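Local coordinates for protein minor fimbrium tip subunit Mfa3 (Porphyromonas gingivalis ATCC 33277, PDB 5NF4) that forms part of the tip of the minor fimbriae, filamentous surface pili that mediate biofilm formation and adhesion to host cells and other oral bacteria, at residues Val207-Asn219 against Glu271-Arg283. Sequence-based numbering, arbitrary orientation.
Sequences VENLQKIELCNAN and ENKPINFFRLTTR
Asn-217 spends both amide hydrogens on the loop that leads into strand 277-282: ND2 donates to Glu-271 O (2.9 Å, nearly straight at 173°) and to Ile-275 O (2.9 Å). Both acceptors lie close to the amide plane, which fixes the rotation of the buried group; the Lys-273 chain crosses Asn-217 at about a right angle, its CG against Asn-217 OD1, and NZ of Lys-273 forms a salt bridge with Glu-271. From there strands 210-216 and 277-282 run antiparallel, with paired backbone bonds at Cys-216/Phe-277, Glu-214/Arg-279 and Lys-212/Thr-281. Toward Leu-210 a classic beta bulge shifts the register by one: Thr-281 O accepts from both Gln-211 N (2.8 Å) and Lys-212 N (3.1 Å), and Leu-210 pairs with Thr-282 beyond it. Arg-283 N donates to Asn-209 O.

On one sheet face, Cys-216 CB sits over the Phe-277 ring, 3.6 Å from its centroid, while ND2 of Asn-217 meets the ring edge. With chi1 at 66°, Phe-277 CG lies between the backbone N and the carbonyl carbon, and the ring reaches toward Cys-216. Arg-279 lies alongside Glu-214 but makes its salt bridge with Asp-289 on strand 287-291. On the other face, CD2 of Leu-280 nestles against CG1 of Ile-213 (3.6 Å); Ile-213 also touches Trp-249, and Phe-278 meets Tyr-328 edge-to-face.

Strands 238-242 and 287-291 flank the pair, making both inner strands: buried Ile-213, Leu-215, Phe-278 and Leu-280 line one face, partly exposed Lys-212, Glu-214 and Arg-279 the other beside buried Cys-216 and Phe-277, with Asn-217 tying the incoming loop to the strand end.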
ATOM      1  N   VAL A 207      14.133  -6.429  24.823  1.00 49.79           N
ATOM      2  CA  VAL A 207      12.731  -6.778  24.627  1.00 48.62           C
ATOM      3  C   VAL A 207      12.065  -7.159  25.973  1.00 51.64           C
ATOM      4  O   VAL A 207      10.841  -7.096  26.106  1.00 54.25           O
ATOM      5  CB  VAL A 207      12.574  -7.931  23.593  1.00 50.45           C
ATOM      6  CG1 VAL A 207      13.033  -9.266  24.153  1.00 51.76           C
ATOM      7  CG2 VAL A 207      11.140  -8.016  23.099  1.00 49.77           C
ATOM      8  N   GLU A 208      12.877  -7.515  26.961  1.00 51.39           N
ATOM      9  CA  GLU A 208      12.381  -7.794  28.317  1.00 53.80           C
ATOM     10  C   GLU A 208      11.673  -6.582  28.954  1.00 55.58           C
ATOM     11  O   GLU A 208      10.931  -6.729  29.934  1.00 57.97           O
ATOM     12  CB  GLU A 208      13.523  -8.217  29.230  1.00 56.47           C
ATOM     13  CG  GLU A 208      14.158  -9.542  28.872  1.00 70.10           C
ATOM     14  CD  GLU A 208      14.971  -9.477  27.600  1.00 67.86           C
ATOM     15  OE1 GLU A 208      15.441  -8.366  27.255  1.00 54.98           O
ATOM     16  OE2 GLU A 208      15.111 -10.534  26.944  1.00 57.11           O
ATOM     17  N   ASN A 209      11.966  -5.391  28.444  1.00 54.47           N
ATOM     18  CA  ASN A 209      11.459  -4.156  29.032  1.00 63.40           C
ATOM     19  C   ASN A 209      10.187  -3.701  28.356  1.00 63.22           C
ATOM     20  O   ASN A 209       9.609  -2.700  28.755  1.00 59.02           O
ATOM     21  CB  ASN A 209      12.478  -3.020  28.929  1.00 61.28           C
ATOM     22  CG  ASN A 209      13.768  -3.295  29.682  1.00 65.05           C
ATOM     23  OD1 ASN A 209      13.771  -3.852  30.786  1.00 65.55           O
ATOM     24  ND2 ASN A 209      14.882  -2.876  29.090  1.00 64.12           N
ATOM     25  N   LEU A 210       9.767  -4.420  27.318  1.00 51.33           N
ATOM     26  CA  LEU A 210       8.699  -3.938  26.445  1.00 47.76           C
ATOM     27  C   LEU A 210       7.353  -4.448  26.907  1.00 52.12           C
ATOM     28  O   LEU A 210       7.194  -5.634  27.144  1.00 54.90           O
ATOM     29  CB  LEU A 210       8.937  -4.373  24.991  1.00 48.19           C
ATOM     30  CG  LEU A 210       7.891  -3.980  23.937  1.00 57.83           C
ATOM     31  CD1 LEU A 210       7.862  -2.464  23.714  1.00 63.73           C
ATOM     32  CD2 LEU A 210       8.147  -4.709  22.608  1.00 67.91           C
ATOM     33  N   GLN A 211       6.385  -3.546  27.027  1.00 50.25           N
ATOM     34  CA  GLN A 211       5.030  -3.938  27.390  1.00 54.24           C
ATOM     35  C   GLN A 211       4.162  -3.982  26.141  1.00 51.94           C
ATOM     36  O   GLN A 211       3.408  -4.923  25.930  1.00 56.08           O
ATOM     37  CB  GLN A 211       4.443  -2.968  28.407  1.00 62.77           C
ATOM     38  CG  GLN A 211       3.023  -3.274  28.795  1.00 80.52           C
ATOM     39  CD  GLN A 211       2.442  -2.202  29.685  1.00 98.78           C
ATOM     40  OE1 GLN A 211       3.035  -1.829  30.699  1.00103.18           O
ATOM     41  NE2 GLN A 211       1.282  -1.679  29.296  1.00104.88           N
ATOM     42  N   LYS A 212       4.265  -2.961  25.306  1.00 47.21           N
ATOM     43  CA  LYS A 212       3.532  -2.986  24.050  1.00 50.72           C
ATOM     44  C   LYS A 212       3.947  -1.925  23.070  1.00 45.11           C
ATOM     45  O   LYS A 212       4.625  -0.956  23.419  1.00 39.07           O
ATOM     46  CB  LYS A 212       2.033  -2.845  24.287  1.00 61.27           C
ATOM     47  CG  LYS A 212       1.608  -1.517  24.810  1.00 53.85           C
ATOM     48  CD  LYS A 212       0.085  -1.470  24.801  1.00 58.69           C
ATOM     49  CE  LYS A 212      -0.463  -0.308  25.564  1.00 59.77           C
ATOM     50  NZ  LYS A 212      -1.951  -0.323  25.550  1.00 86.85           N
ATOM     51  N   ILE A 213       3.477  -2.122  21.843  1.00 41.04           N
ATOM     52  CA  ILE A 213       3.744  -1.244  20.729  1.00 39.06           C
ATOM     53  C   ILE A 213       2.436  -0.953  20.017  1.00 38.90           C
ATOM     54  O   ILE A 213       1.694  -1.872  19.685  1.00 39.85           O
ATOM     55  CB  ILE A 213       4.712  -1.858  19.694  1.00 48.16           C
ATOM     56  CG1 ILE A 213       5.942  -2.455  20.360  1.00 56.64           C
ATOM     57  CG2 ILE A 213       5.074  -0.793  18.636  1.00 50.17           C
ATOM     58  CD1 ILE A 213       6.901  -3.109  19.363  1.00 58.34           C
ATOM     59  N   GLU A 214       2.176   0.323  19.770  1.00 38.75           N
ATOM     60  CA  GLU A 214       0.958   0.769  19.105  1.00 39.16           C
ATOM     61  C   GLU A 214       1.274   1.677  17.936  1.00 37.76           C
ATOM     62  O   GLU A 214       2.085   2.587  18.062  1.00 42.15           O
ATOM     63  CB  GLU A 214       0.058   1.557  20.059  1.00 42.34           C
ATOM     64  CG  GLU A 214      -0.521   0.765  21.195  1.00 47.33           C
ATOM     65  CD  GLU A 214      -1.086   1.662  22.284  1.00 55.35           C
ATOM     66  OE1 GLU A 214      -0.284   2.316  22.993  1.00 50.72           O
ATOM     67  OE2 GLU A 214      -2.323   1.716  22.424  1.00 57.15           O
ATOM     68  N   LEU A 215       0.568   1.472  16.836  1.00 35.53           N
ATOM     69  CA  LEU A 215       0.557   2.407  15.713  1.00 33.27           C
ATOM     70  C   LEU A 215      -0.567   3.418  15.881  1.00 32.56           C
ATOM     71  O   LEU A 215      -1.726   3.045  16.050  1.00 31.85           O
ATOM     72  CB  LEU A 215       0.387   1.643  14.402  1.00 32.22           C
ATOM     73  CG  LEU A 215       0.071   2.477  13.155  1.00 36.38           C
ATOM     74  CD1 LEU A 215       1.179   3.456  12.776  1.00 40.01           C
ATOM     75  CD2 LEU A 215      -0.237   1.531  12.042  1.00 36.65           C
ATOM     76  N   CYS A 216      -0.204   4.702  15.844  1.00 34.03           N
ATOM     77  CA  CYS A 216      -1.130   5.788  16.094  1.00 32.58           C
ATOM     78  C   CYS A 216      -1.276   6.711  14.871  1.00 31.96           C
ATOM     79  O   CYS A 216      -0.314   6.899  14.102  1.00 32.49           O
ATOM     80  CB  CYS A 216      -0.666   6.601  17.292  1.00 34.66           C
ATOM     81  SG  CYS A 216      -0.587   5.576  18.806  1.00 38.28           S
ATOM     82  N   ASN A 217      -2.472   7.302  14.750  1.00 30.27           N
ATOM     83  CA  ASN A 217      -2.857   8.252  13.686  1.00 31.36           C
ATOM     84  C   ASN A 217      -2.890   7.626  12.297  1.00 32.94           C
ATOM     85  O   ASN A 217      -2.783   8.330  11.304  1.00 32.07           O
ATOM     86  CB  ASN A 217      -1.935   9.476  13.626  1.00 33.31           C
ATOM     87  CG  ASN A 217      -2.082  10.408  14.819  1.00 33.54           C
ATOM     88  OD1 ASN A 217      -3.002  10.298  15.644  1.00 34.23           O
ATOM     89  ND2 ASN A 217      -1.134  11.324  14.928  1.00 33.00           N
ATOM     90  N   ALA A 218      -3.073   6.320  12.221  1.00 30.13           N
ATOM     91  CA  ALA A 218      -3.189   5.701  10.900  1.00 29.49           C
ATOM     92  C   ALA A 218      -4.406   6.265  10.156  1.00 29.13           C
ATOM     93  O   ALA A 218      -5.447   6.563  10.720  1.00 28.50           O
ATOM     94  CB  ALA A 218      -3.296   4.184  11.027  1.00 30.10           C
ATOM     95  N   ASN A 219      -4.261   6.374   8.846  1.00 27.28           N
ATOM     96  CA  ASN A 219      -5.366   6.788   7.994  1.00 28.70           C
ATOM     97  C   ASN A 219      -6.487   5.758   8.027  1.00 28.29           C
ATOM     98  O   ASN A 219      -6.235   4.566   7.957  1.00 29.20           O
ATOM     99  CB  ASN A 219      -4.822   6.962   6.579  1.00 29.69           C
ATOM    100  CG  ASN A 219      -5.790   7.672   5.630  1.00 28.91           C
ATOM    101  OD1 ASN A 219      -6.955   7.931   5.932  1.00 27.47           O
ATOM    102  ND2 ASN A 219      -5.295   7.942   4.439  1.00 28.49           N
ATOM    103  N   GLU A 271      -2.604  16.133  18.598  1.00 42.19           N
ATOM    104  CA  GLU A 271      -2.266  14.717  18.479  1.00 41.43           C
ATOM    105  C   GLU A 271      -1.256  14.432  17.366  1.00 36.12           C
ATOM    106  O   GLU A 271      -0.972  13.266  17.059  1.00 34.42           O
ATOM    107  CB  GLU A 271      -3.528  13.903  18.197  1.00 44.61           C
ATOM    108  CG  GLU A 271      -4.584  13.891  19.339  1.00 51.75           C
ATOM    109  CD  GLU A 271      -5.840  13.147  18.895  1.00 62.68           C
ATOM    110  OE1 GLU A 271      -6.637  13.722  18.121  1.00 67.64           O
ATOM    111  OE2 GLU A 271      -6.007  11.973  19.274  1.00 77.62           O
ATOM    112  N   ASN A 272      -0.744  15.512  16.780  1.00 35.29           N
ATOM    113  CA  ASN A 272       0.187  15.484  15.655  1.00 34.72           C
ATOM    114  C   ASN A 272      -0.400  14.847  14.396  1.00 34.72           C
ATOM    115  O   ASN A 272       0.350  14.366  13.540  1.00 33.74           O
ATOM    116  CB  ASN A 272       1.493  14.767  16.044  1.00 35.12           C
ATOM    117  CG  ASN A 272       2.470  15.687  16.776  1.00 37.48           C
ATOM    118  OD1 ASN A 272       2.803  16.773  16.290  1.00 40.33           O
ATOM    119  ND2 ASN A 272       2.900  15.277  17.965  1.00 38.95           N
ATOM    120  N   LYS A 273      -1.726  14.835  14.268  1.00 32.45           N
ATOM    121  CA  LYS A 273      -2.313  14.304  13.047  1.00 31.93           C
ATOM    122  C   LYS A 273      -1.930  15.249  11.916  1.00 31.31           C
ATOM    123  O   LYS A 273      -1.914  16.466  12.113  1.00 34.10           O
ATOM    124  CB  LYS A 273      -3.836  14.182  13.147  1.00 35.43           C
ATOM    125  CG  LYS A 273      -4.336  13.019  14.016  1.00 36.04           C
ATOM    126  CD  LYS A 273      -5.780  13.245  14.428  1.00 38.83           C
ATOM    127  CE  LYS A 273      -6.394  12.065  15.148  1.00 50.80           C
ATOM    128  NZ  LYS A 273      -7.798  12.424  15.567  1.00 61.57           N
ATOM    129  N   PRO A 274      -1.665  14.709  10.726  1.00 31.28           N
ATOM    130  CA  PRO A 274      -1.830  13.324  10.286  1.00 30.68           C
ATOM    131  C   PRO A 274      -0.563  12.472  10.353  1.00 29.73           C
ATOM    132  O   PRO A 274      -0.509  11.416   9.728  1.00 30.40           O
ATOM    133  CB  PRO A 274      -2.270  13.484   8.812  1.00 32.05           C
ATOM    134  CG  PRO A 274      -1.463  14.725   8.363  1.00 32.91           C
ATOM    135  CD  PRO A 274      -1.398  15.628   9.591  1.00 33.91           C
ATOM    136  N   ILE A 275       0.447  12.918  11.087  1.00 32.67           N
ATOM    137  CA  ILE A 275       1.680  12.154  11.161  1.00 31.86           C
ATOM    138  C   ILE A 275       1.424  10.798  11.825  1.00 31.78           C
ATOM    139  O   ILE A 275       0.877  10.721  12.920  1.00 30.77           O
ATOM    140  CB  ILE A 275       2.800  12.922  11.930  1.00 31.41           C
ATOM    141  CG1 ILE A 275       3.166  14.188  11.154  1.00 33.13           C
ATOM    142  CG2 ILE A 275       4.045  12.027  12.159  1.00 29.78           C
ATOM    143  CD1 ILE A 275       4.118  15.153  11.882  1.00 34.77           C
ATOM    144  N   ASN A 276       1.834   9.729  11.149  1.00 28.73           N
ATOM    145  CA  ASN A 276       1.812   8.391  11.727  1.00 29.23           C
ATOM    146  C   ASN A 276       2.980   8.197  12.678  1.00 29.74           C
ATOM    147  O   ASN A 276       4.095   8.608  12.383  1.00 31.72           O
ATOM    148  CB  ASN A 276       1.895   7.323  10.633  1.00 32.11           C
ATOM    149  CG  ASN A 276       0.670   7.265   9.752  1.00 32.86           C
ATOM    150  OD1 ASN A 276       0.003   8.281   9.436  1.00 35.03           O
ATOM    151  ND2 ASN A 276       0.355   6.074   9.359  1.00 29.21           N
ATOM    152  N   PHE A 277       2.744   7.586  13.834  1.00 32.21           N
ATOM    153  CA  PHE A 277       3.854   7.262  14.708  1.00 35.60           C
ATOM    154  C   PHE A 277       3.547   5.991  15.452  1.00 36.38           C
ATOM    155  O   PHE A 277       2.379   5.598  15.544  1.00 35.50           O
ATOM    156  CB  PHE A 277       4.132   8.404  15.708  1.00 34.53           C
ATOM    157  CG  PHE A 277       3.021   8.650  16.712  1.00 34.86           C
ATOM    158  CD1 PHE A 277       1.922   9.438  16.375  1.00 36.51           C
ATOM    159  CD2 PHE A 277       3.104   8.151  18.019  1.00 33.31           C
ATOM    160  CE1 PHE A 277       0.905   9.700  17.309  1.00 33.25           C
ATOM    161  CE2 PHE A 277       2.112   8.410  18.926  1.00 34.31           C
ATOM    162  CZ  PHE A 277       1.018   9.194  18.591  1.00 33.16           C
ATOM    163  N   PHE A 278       4.585   5.344  15.975  1.00 34.80           N
ATOM    164  CA  PHE A 278       4.339   4.222  16.856  1.00 34.19           C
ATOM    165  C   PHE A 278       4.827   4.586  18.245  1.00 35.12           C
ATOM    166  O   PHE A 278       5.772   5.358  18.427  1.00 35.11           O
ATOM    167  CB  PHE A 278       4.939   2.893  16.345  1.00 36.30           C
ATOM    168  CG  PHE A 278       6.437   2.855  16.186  1.00 36.33           C
ATOM    169  CD1 PHE A 278       7.241   2.367  17.197  1.00 39.16           C
ATOM    170  CD2 PHE A 278       7.034   3.200  14.980  1.00 36.45           C
ATOM    171  CE1 PHE A 278       8.630   2.271  17.032  1.00 41.50           C
ATOM    172  CE2 PHE A 278       8.423   3.110  14.819  1.00 36.85           C
ATOM    173  CZ  PHE A 278       9.212   2.644  15.836  1.00 38.92           C
ATOM    174  N   ARG A 279       4.063   4.095  19.201  1.00 35.78           N
ATOM    175  CA  ARG A 279       4.296   4.339  20.618  1.00 41.33           C
ATOM    176  C   ARG A 279       4.784   3.083  21.315  1.00 42.84           C
ATOM    177  O   ARG A 279       4.100   2.060  21.312  1.00 39.91           O
ATOM    178  CB  ARG A 279       3.006   4.840  21.237  1.00 38.51           C
ATOM    179  CG  ARG A 279       3.027   4.883  22.737  1.00 44.51           C
ATOM    180  CD  ARG A 279       1.788   5.578  23.252  1.00 58.83           C
ATOM    181  NE  ARG A 279       1.823   7.009  22.969  1.00 59.04           N
ATOM    182  CZ  ARG A 279       0.770   7.746  22.619  1.00 59.91           C
ATOM    183  NH1 ARG A 279      -0.431   7.193  22.470  1.00 61.70           N
ATOM    184  NH2 ARG A 279       0.929   9.051  22.407  1.00 54.34           N
ATOM    185  N   LEU A 280       5.969   3.163  21.923  1.00 36.41           N
ATOM    186  CA  LEU A 280       6.518   2.057  22.685  1.00 35.95           C
ATOM    187  C   LEU A 280       6.310   2.342  24.124  1.00 39.98           C
ATOM    188  O   LEU A 280       6.751   3.378  24.603  1.00 46.78           O
ATOM    189  CB  LEU A 280       8.012   1.888  22.441  1.00 42.18           C
ATOM    190  CG  LEU A 280       8.504   1.761  21.011  1.00 56.56           C
ATOM    191  CD1 LEU A 280      10.001   1.897  21.064  1.00 67.98           C
ATOM    192  CD2 LEU A 280       8.106   0.426  20.450  1.00 73.92           C
ATOM    193  N   THR A 281       5.669   1.406  24.810  1.00 38.35           N
ATOM    194  CA  THR A 281       5.489   1.484  26.241  1.00 41.57           C
ATOM    195  C   THR A 281       6.269   0.390  26.926  1.00 42.50           C
ATOM    196  O   THR A 281       6.134  -0.792  26.572  1.00 45.41           O
ATOM    197  CB  THR A 281       4.016   1.367  26.621  1.00 50.92           C
ATOM    198  OG1 THR A 281       3.311   2.426  25.987  1.00 44.83           O
ATOM    199  CG2 THR A 281       3.828   1.488  28.130  1.00 55.23           C
ATOM    200  N   THR A 282       7.054   0.782  27.932  1.00 44.96           N
ATOM    201  CA  THR A 282       7.888  -0.145  28.660  1.00 54.19           C
ATOM    202  C   THR A 282       7.141  -0.649  29.884  1.00 53.07           C
ATOM    203  O   THR A 282       6.198  -0.013  30.339  1.00 52.09           O
ATOM    204  CB  THR A 282       9.198   0.500  29.140  1.00 67.26           C
ATOM    205  OG1 THR A 282       8.911   1.431  30.186  1.00 69.49           O
ATOM    206  CG2 THR A 282       9.898   1.210  28.033  1.00 63.66           C
ATOM    207  N   ARG A 283       7.560  -1.789  30.400  1.00 52.12           N
ATOM    208  CA  ARG A 283       6.994  -2.305  31.661  1.00 57.41           C
ATOM    209  C   ARG A 283       7.101  -1.301  32.821  1.00 64.58           C
ATOM    210  O   ARG A 283       6.283  -1.336  33.754  1.00 64.20           O
ATOM    211  CB  ARG A 283       7.674  -3.620  32.029  1.00 66.34           C
ATOM    212  CG  ARG A 283       7.441  -4.692  30.994  1.00 77.66           C
ATOM    213  CD  ARG A 283       8.116  -5.979  31.368  1.00 98.22           C
ATOM    214  NE  ARG A 283       7.910  -6.985  30.332  1.00113.20           N
ATOM    215  CZ  ARG A 283       6.830  -7.753  30.233  1.00124.56           C
ATOM    216  NH1 ARG A 283       5.845  -7.639  31.117  1.00128.87           N
ATOM    217  NH2 ARG A 283       6.736  -8.637  29.249  1.00126.34           N
TER
HETATM  218  O   HOH W   1       8.514  -8.326  26.890  1.00 69.38           O
HETATM  219  O   HOH W   2       2.336   1.520  23.420  1.00 42.64           O
HETATM  220  O   HOH W   3      -2.610   9.584   8.870  1.00 29.43           O